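Local coordinates for TraI domain-containing protein (Salmonella typhi, PDB 2IPQ), which is of unknown function but, as the C-terminal domain of a putative conjugal transfer nickase/helicase TraI relative, probably takes part in DNA handling, at residues I42-V47 and T109-K114; C32-C37 and L129-I134. All coordinates share one frame; numbering follows the deposited sequence. Where two conformers were deposited one is given.

Contact 1: residues I42-V47 and T109-K114; sequences ISVPGV and TGYLIK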
ATOM      1  N   ILE A  42      -2.274  -0.340   0.022  1.00 53.78           N
ATOM      2  CA  ILE A  42      -1.304   0.376   0.834  1.00 52.92           C
ATOM      3  C   ILE A  42      -2.016   1.480   1.621  1.00 52.59           C
ATOM      4  O   ILE A  42      -2.687   2.389   1.070  1.00 49.60           O
ATOM      5  CB  ILE A  42      -0.121   0.912  -0.016  1.00 52.70           C
ATOM      6  CG1 ILE A  42      -0.604   2.047  -0.902  1.00 49.41           C
ATOM      7  CG2 ILE A  42       0.496  -0.217  -0.918  1.00 53.65           C
ATOM      8  CD1 ILE A  42       0.457   2.589  -1.900  1.00 56.70           C
ATOM      9  N   SER A  43      -1.874   1.420   2.924  1.00 48.96           N
ATOM     10  CA  SER A  43      -2.655   2.323   3.713  1.00 53.42           C
ATOM     11  C   SER A  43      -1.960   3.672   3.815  1.00 51.22           C
ATOM     12  O   SER A  43      -0.740   3.748   3.817  1.00 54.27           O
ATOM     13  CB  SER A  43      -3.006   1.721   5.070  1.00 53.07           C
ATOM     14  OG  SER A  43      -1.907   1.844   5.901  1.00 61.63           O
ATOM     15  N   VAL A  44      -2.751   4.730   3.866  1.00 48.91           N
ATOM     16  CA  VAL A  44      -2.243   6.099   3.998  1.00 49.33           C
ATOM     17  C   VAL A  44      -2.852   6.754   5.233  1.00 48.51           C
ATOM     18  O   VAL A  44      -4.031   6.563   5.531  1.00 47.75           O
ATOM     19  CB  VAL A  44      -2.498   7.015   2.748  1.00 47.25           C
ATOM     20  CG1 VAL A  44      -2.476   6.234   1.428  1.00 48.18           C
ATOM     21  CG2 VAL A  44      -3.745   7.735   2.880  1.00 50.81           C
ATOM     22  N   PRO A  45      -2.045   7.532   5.965  1.00 48.09           N
ATOM     23  CA  PRO A  45      -0.678   7.936   5.651  1.00 46.50           C
ATOM     24  C   PRO A  45       0.425   6.901   5.976  1.00 45.80           C
ATOM     25  O   PRO A  45       1.575   7.150   5.674  1.00 44.77           O
ATOM     26  CB  PRO A  45      -0.504   9.170   6.531  1.00 45.60           C
ATOM     27  CG  PRO A  45      -1.248   8.771   7.781  1.00 46.35           C
ATOM     28  CD  PRO A  45      -2.496   8.097   7.251  1.00 48.54           C
ATOM     29  N   GLY A  46       0.089   5.761   6.583  1.00 49.34           N
ATOM     30  CA  GLY A  46       1.093   4.802   7.067  1.00 45.94           C
ATOM     31  C   GLY A  46       2.219   4.470   6.081  1.00 47.83           C
ATOM     32  O   GLY A  46       3.384   4.443   6.457  1.00 48.65           O
ATOM     33  N   VAL A  47       1.904   4.218   4.815  1.00 47.40           N
ATOM     34  CA  VAL A  47       2.945   3.774   3.886  1.00 47.85           C
ATOM     35  C   VAL A  47       3.940   4.904   3.553  1.00 48.59           C
ATOM     36  O   VAL A  47       5.104   4.664   3.273  1.00 48.30           O
ATOM     37  CB  VAL A  47       2.360   3.242   2.574  1.00 50.63           C
ATOM     38  CG1 VAL A  47       1.683   4.381   1.817  1.00 50.83           C
ATOM     39  CG2 VAL A  47       3.499   2.693   1.686  1.00 47.76           C
ATOM     40  N   THR A 109      -7.841   3.650   5.259  1.00 45.25           N
ATOM     41  CA  THR A 109      -8.050   3.984   3.846  1.00 47.98           C
ATOM     42  C   THR A 109      -6.702   4.007   3.130  1.00 47.19           C
ATOM     43  O   THR A 109      -5.660   4.166   3.766  1.00 44.48           O
ATOM     44  CB  THR A 109      -8.897   5.299   3.613  1.00 47.67           C
ATOM     45  OG1 THR A 109      -8.134   6.295   2.960  1.00 58.29           O
ATOM     46  CG2 THR A 109      -9.455   5.857   4.888  1.00 46.37           C
ATOM     47  N   GLY A 110      -6.726   3.822   1.813  1.00 47.69           N
ATOM     48  CA  GLY A 110      -5.507   3.868   1.041  1.00 46.51           C
ATOM     49  C   GLY A 110      -5.742   3.417  -0.376  1.00 45.38           C
ATOM     50  O   GLY A 110      -6.862   3.330  -0.830  1.00 43.46           O
ATOM     51  N   TYR A 111      -4.654   3.104  -1.053  1.00 45.41           N
ATOM     52  CA  TYR A 111      -4.649   2.884  -2.481  1.00 45.78           C
ATOM     53  C   TYR A 111      -4.746   1.405  -2.733  1.00 44.73           C
ATOM     54  O   TYR A 111      -4.281   0.608  -1.926  1.00 45.56           O
ATOM     55  CB  TYR A 111      -3.326   3.400  -3.044  1.00 46.12           C
ATOM     56  CG  TYR A 111      -3.180   4.907  -2.996  1.00 47.66           C
ATOM     57  CD1 TYR A 111      -2.320   5.529  -2.067  1.00 50.56           C
ATOM     58  CD2 TYR A 111      -3.894   5.715  -3.875  1.00 50.41           C
ATOM     59  CE1 TYR A 111      -2.182   6.955  -2.033  1.00 47.19           C
ATOM     60  CE2 TYR A 111      -3.767   7.118  -3.855  1.00 49.47           C
ATOM     61  CZ  TYR A 111      -2.915   7.727  -2.935  1.00 53.01           C
ATOM     62  OH  TYR A 111      -2.814   9.109  -2.935  1.00 50.03           O
ATOM     63  N   LEU A 112      -5.340   1.041  -3.856  1.00 43.54           N
ATOM     64  CA  LEU A 112      -5.173  -0.291  -4.426  1.00 45.06           C
ATOM     65  C   LEU A 112      -4.237  -0.278  -5.623  1.00 44.40           C
ATOM     66  O   LEU A 112      -4.376   0.544  -6.516  1.00 46.99           O
ATOM     67  CB  LEU A 112      -6.533  -0.847  -4.867  1.00 45.36           C
ATOM     68  CG  LEU A 112      -7.503  -1.224  -3.733  1.00 45.59           C
ATOM     69  CD1 LEU A 112      -8.709  -1.813  -4.376  1.00 44.15           C
ATOM     70  CD2 LEU A 112      -6.874  -2.217  -2.835  1.00 41.18           C
ATOM     71  N   ILE A 113      -3.287  -1.192  -5.661  1.00 42.43           N
ATOM     72  CA  ILE A 113      -2.385  -1.272  -6.802  1.00 42.60           C
ATOM     73  C   ILE A 113      -2.400  -2.688  -7.357  1.00 43.19           C
ATOM     74  O   ILE A 113      -2.201  -3.646  -6.607  1.00 42.73           O
ATOM     75  CB  ILE A 113      -0.962  -0.952  -6.329  1.00 43.28           C
ATOM     76  CG1 ILE A 113      -0.912   0.485  -5.801  1.00 42.80           C
ATOM     77  CG2 ILE A 113       0.077  -1.242  -7.441  1.00 41.61           C
ATOM     78  CD1 ILE A 113       0.191   0.706  -4.803  1.00 51.30           C
ATOM     79  N   LYS A 114      -2.624  -2.816  -8.659  1.00 43.72           N
ATOM     80  CA  LYS A 114      -2.666  -4.111  -9.328  1.00 46.60           C
ATOM     81  C   LYS A 114      -1.422  -4.889  -8.993  1.00 48.45           C
ATOM     82  O   LYS A 114      -0.327  -4.333  -9.093  1.00 47.15           O
ATOM     83  CB  LYS A 114      -2.691  -3.926 -10.835  1.00 43.87           C
ATOM     84  CG  LYS A 114      -4.029  -3.644 -11.420  1.00 51.25           C
ATOM     85  CD  LYS A 114      -3.965  -3.644 -12.966  1.00 49.92           C
ATOM     86  CE  LYS A 114      -3.565  -5.015 -13.508  1.00 49.83           C
ATOM     87  NZ  LYS A 114      -3.845  -5.178 -14.966  1.00 63.42           N
TER
HETATM   88  O   HOH W   1      -5.467   4.667   6.648  1.00 39.78           O

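Contact 2: residues C32-C37 and L129-I134; sequences CVHLTC and LFLKVI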
ATOM      1  N   CYS A  32       1.439  -2.006   6.916  0.70 54.97           N
ATOM      2  CA  CYS A  32       0.703  -1.021   6.132  0.70 55.92           C
ATOM      3  C   CYS A  32       0.312  -1.548   4.753  0.70 54.63           C
ATOM      4  O   CYS A  32      -0.519  -0.945   4.060  0.70 53.97           O
ATOM      5  CB  CYS A  32       1.503   0.280   5.995  0.70 56.16           C
ATOM      6  SG  CYS A  32       1.617   1.164   7.550  0.70 60.69           S
ATOM      7  N   VAL A  33       0.923  -2.665   4.364  1.00 52.57           N
ATOM      8  CA  VAL A  33       0.702  -3.253   3.062  1.00 50.87           C
ATOM      9  C   VAL A  33       0.007  -4.590   3.235  1.00 52.61           C
ATOM     10  O   VAL A  33       0.422  -5.424   4.065  1.00 50.02           O
ATOM     11  CB  VAL A  33       2.028  -3.411   2.246  1.00 53.05           C
ATOM     12  CG1 VAL A  33       1.717  -3.889   0.794  1.00 49.43           C
ATOM     13  CG2 VAL A  33       2.805  -2.050   2.177  1.00 50.20           C
ATOM     14  N   HIS A  34      -1.064  -4.782   2.460  1.00 51.53           N
ATOM     15  CA  HIS A  34      -1.846  -6.006   2.496  1.00 48.43           C
ATOM     16  C   HIS A  34      -2.263  -6.441   1.105  1.00 50.42           C
ATOM     17  O   HIS A  34      -2.799  -5.652   0.319  1.00 53.40           O
ATOM     18  CB  HIS A  34      -3.069  -5.790   3.367  1.00 48.04           C
ATOM     19  CG  HIS A  34      -2.736  -5.709   4.820  1.00 52.53           C
ATOM     20  ND1 HIS A  34      -2.771  -6.814   5.656  1.00 50.38           N
ATOM     21  CD2 HIS A  34      -2.340  -4.661   5.586  1.00 49.17           C
ATOM     22  CE1 HIS A  34      -2.410  -6.447   6.874  1.00 48.10           C
ATOM     23  NE2 HIS A  34      -2.144  -5.148   6.857  1.00 56.97           N
ATOM     24  N   LEU A  35      -2.019  -7.700   0.782  1.00 50.66           N
ATOM     25  CA  LEU A  35      -2.491  -8.274  -0.483  1.00 50.48           C
ATOM     26  C   LEU A  35      -3.950  -8.691  -0.382  1.00 52.80           C
ATOM     27  O   LEU A  35      -4.360  -9.280   0.634  1.00 52.70           O
ATOM     28  CB  LEU A  35      -1.647  -9.491  -0.839  1.00 48.04           C
ATOM     29  CG  LEU A  35      -0.367  -9.105  -1.585  1.00 53.85           C
ATOM     30  CD1 LEU A  35       0.677  -8.591  -0.618  1.00 50.54           C
ATOM     31  CD2 LEU A  35       0.163 -10.249  -2.448  1.00 54.20           C
ATOM     32  N   THR A  36      -4.729  -8.403  -1.425  1.00 53.91           N
ATOM     33  CA  THR A  36      -6.150  -8.749  -1.428  1.00 55.50           C
ATOM     34  C   THR A  36      -6.763  -8.868  -2.808  1.00 52.80           C
ATOM     35  O   THR A  36      -6.823  -7.902  -3.537  1.00 54.77           O
ATOM     36  CB  THR A  36      -6.995  -7.714  -0.671  1.00 57.87           C
ATOM     37  OG1 THR A  36      -6.340  -7.364   0.561  1.00 68.24           O
ATOM     38  CG2 THR A  36      -8.380  -8.289  -0.357  1.00 60.07           C
ATOM     39  N   CYS A  37      -7.199 -10.073  -3.154  0.50 51.90           N
ATOM     40  CA  CYS A  37      -8.032 -10.326  -4.339  0.50 50.59           C
ATOM     41  C   CYS A  37      -7.558  -9.640  -5.617  0.50 49.42           C
ATOM     42  O   CYS A  37      -8.378  -9.082  -6.348  0.50 48.26           O
ATOM     43  CB  CYS A  37      -9.484  -9.942  -4.060  0.50 50.12           C
ATOM     44  SG  CYS A  37     -10.271 -10.942  -2.786  0.50 50.18           S
ATOM     45  N   LEU A 129      -4.670 -12.124   5.921  1.00 43.44           N
ATOM     46  CA  LEU A 129      -5.678 -12.800   6.754  1.00 44.45           C
ATOM     47  C   LEU A 129      -6.502 -11.793   7.580  1.00 44.01           C
ATOM     48  O   LEU A 129      -7.506 -12.150   8.207  1.00 46.44           O
ATOM     49  CB  LEU A 129      -5.013 -13.815   7.670  1.00 42.41           C
ATOM     50  CG  LEU A 129      -4.419 -15.081   7.048  1.00 44.23           C
ATOM     51  CD1 LEU A 129      -3.731 -15.859   8.179  1.00 39.59           C
ATOM     52  CD2 LEU A 129      -5.506 -15.951   6.414  1.00 39.26           C
ATOM     53  N   PHE A 130      -6.061 -10.543   7.557  1.00 40.95           N
ATOM     54  CA  PHE A 130      -6.445  -9.522   8.535  1.00 44.79           C
ATOM     55  C   PHE A 130      -7.288  -8.376   7.931  1.00 47.58           C
ATOM     56  O   PHE A 130      -8.094  -7.736   8.622  1.00 48.17           O
ATOM     57  CB  PHE A 130      -5.174  -8.967   9.180  1.00 43.14           C
ATOM     58  CG  PHE A 130      -4.394 -10.020   9.961  1.00 41.41           C
ATOM     59  CD1 PHE A 130      -3.260 -10.605   9.429  1.00 45.32           C
ATOM     60  CD2 PHE A 130      -4.809 -10.414  11.209  1.00 43.29           C
ATOM     61  CE1 PHE A 130      -2.554 -11.565  10.139  1.00 49.22           C
ATOM     62  CE2 PHE A 130      -4.105 -11.370  11.930  1.00 42.68           C
ATOM     63  CZ  PHE A 130      -2.983 -11.943  11.393  1.00 40.68           C
ATOM     64  N   LEU A 131      -7.108  -8.129   6.636  1.00 47.07           N
ATOM     65  CA  LEU A 131      -7.724  -6.978   5.993  1.00 47.89           C
ATOM     66  C   LEU A 131      -8.952  -7.393   5.215  1.00 49.66           C
ATOM     67  O   LEU A 131      -8.922  -8.361   4.458  1.00 50.53           O
ATOM     68  CB  LEU A 131      -6.741  -6.367   5.029  1.00 47.18           C
ATOM     69  CG  LEU A 131      -7.169  -5.069   4.380  1.00 50.36           C
ATOM     70  CD1 LEU A 131      -6.666  -3.928   5.271  1.00 50.75           C
ATOM     71  CD2 LEU A 131      -6.540  -5.033   3.030  1.00 46.44           C
ATOM     72  N   LYS A 132     -10.025  -6.639   5.390  1.00 49.67           N
ATOM     73  CA  LYS A 132     -11.234  -6.762   4.588  1.00 52.32           C
ATOM     74  C   LYS A 132     -11.453  -5.423   3.866  1.00 52.74           C
ATOM     75  O   LYS A 132     -11.526  -4.383   4.515  1.00 54.52           O
ATOM     76  CB  LYS A 132     -12.416  -7.052   5.538  1.00 52.71           C
ATOM     77  CG  LYS A 132     -13.709  -7.487   4.872  1.00 57.93           C
ATOM     78  CD  LYS A 132     -14.892  -6.721   5.434  1.00 65.74           C
ATOM     79  CE  LYS A 132     -15.586  -7.434   6.586  1.00 75.01           C
ATOM     80  NZ  LYS A 132     -16.808  -6.658   7.023  1.00 79.79           N
ATOM     81  N   VAL A 133     -11.549  -5.447   2.541  1.00 51.94           N
ATOM     82  CA  VAL A 133     -11.836  -4.252   1.755  1.00 53.45           C
ATOM     83  C   VAL A 133     -13.337  -4.045   1.743  1.00 53.30           C
ATOM     84  O   VAL A 133     -14.093  -4.991   1.566  1.00 51.55           O
ATOM     85  CB  VAL A 133     -11.318  -4.418   0.287  1.00 56.41           C
ATOM     86  CG1 VAL A 133     -11.613  -3.151  -0.604  1.00 51.36           C
ATOM     87  CG2 VAL A 133      -9.821  -4.747   0.301  1.00 53.56           C
ATOM     88  N   ILE A 134     -13.787  -2.815   1.935  1.00 54.83           N
ATOM     89  CA  ILE A 134     -15.216  -2.548   1.744  1.00 56.84           C
ATOM     90  C   ILE A 134     -15.585  -2.286   0.279  1.00 57.32           C
ATOM     91  O   ILE A 134     -15.049  -1.366  -0.350  1.00 58.67           O
ATOM     92  CB  ILE A 134     -15.721  -1.390   2.622  1.00 57.93           C
ATOM     93  CG1 ILE A 134     -15.089  -1.446   4.019  1.00 53.47           C
ATOM     94  CG2 ILE A 134     -17.244  -1.441   2.713  1.00 60.43           C
ATOM     95  CD1 ILE A 134     -15.492  -2.612   4.809  1.00 50.82           C
TER

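Contact 1: residues I42-V47 and T109-K114
Ile42 and Tyr111 form a hydrogen-bonded antiparallel pair, each giving its N-H to the other's carbonyl. Ile42 N lies 3.0 Å from Tyr111 O, and Tyr111 N stands equally close to Ile42 O. A straighter third bond follows: Val44 N donates to Thr109 O at 3.0 Å and 175° at the hydrogen. Between that pair and the Val44-Thr109 bond, Ser43 and Gly110 form a non-hydrogen-bonded pair, and their CA atoms come within 4.2 Å. Gly110 CA also makes a C-H...O contact with Ile42 O at 3.2 Å. Beyond the third bond, one water receives the N-H of Thr109 and donates to Val44 O.

Ile42 and Tyr111 point to the same face of the sheet. CG1 of Ile42 sits between its backbone N and carbonyl carbon (chi1 70°) and touches Tyr111 CB at 3.7 Å. Farther out, Ile42 CD1 presses on Ile113 CD1 at 3.5 Å, a tight methyl contact. Val44 crosses Tyr111 at about a right angle, with CG1 3.5 Å from Tyr111 CE1.

Glu77 and Gln73 hydrogen-bond the Tyr111 hydroxyl, while Phe76 and His82 meet its ring edge-to-face. The contact thus joins strand 39-43 to strand 105-114 in the antiparallel sheet. On the Tyr111 side lies helix 68-77, and the chain turns through a cis peptide before Pro45 into helix 46-54.

Contact 2: residues C32-C37 and L129-I134
His34 and Leu131 lie nearest each other across two strands, 33-36 and 131-133, whose axes are 8.2 Å apart at closest and make an angle of 61°, with no hydrogen bond between the two segments. The contact is made by side chains. His34, Thr36, Leu131 and Val133 all send CB toward the opposite segment.

Leu131 is central. Its CG is anti to the backbone N (chi1 -174°), and the CD2 branch reaches between two residues of the other strand. That methyl is 3.6 Å from His34 CB and 3.4 Å from Thr36 OG1. The side chains of Leu131 and Thr36 cross at about a right angle. Leu131 CB approaches the imidazole obliquely, 4.0 Å from His34 ND1. Phe130 adds a looser touch, its CB 4.4 Å from His34 CE1.

Thr36 divides its two branches between two neighbours. OG1 meets the Leu131 methyl, and the contact buries OG1, for which the model gives no clear hydrogen-bond partner. CG2, anti to the backbone N, passes Val133 CG2 at 3.9 Å; the Thr36 and Val133 side chains lie alongside each other, running opposite ways.

Both ring nitrogens of His34 are held from outside the segments. ND1 bonds to Ser128 OG, and NE2 to Ala31 O. These two bonds fix the rotation of the ring against Leu131. Ser128 also accepts the N-H of Phe130, so it ties the ring to the turn that leads into strand 131-133.

Leu95 touches His34 and Phe130, while Cys93 and Phe41 touch Leu131. This is side-chain packing, mostly through carbon atoms, across one face of an antiparallel sheet that must curl enough for its two outermost strands to meet through side chains.

How the contacts relate
The centres of contact 1 and contact 2 are about 10 Å apart. Both belong to one five-stranded antiparallel sheet with strand order 33-36, 39-43, 105-114, 91-96, 131-133. Contact 1 pairs two inner neighbours, whereas contact 2 brings the two outermost strands together. Both segments of contact 1 fall between the two segments of contact 2 in sequence. Strands 33-36 and 39-43 follow each other and link the two sites directly. Ser43 N probably hydrogen-bonds Cys32 O at 3.0 Å, and Ile42 CG2 packs on Val33 CG1 at 4.2 Å. Together the contacts join early and late parts of the TraI C-terminal domain into one compact unit.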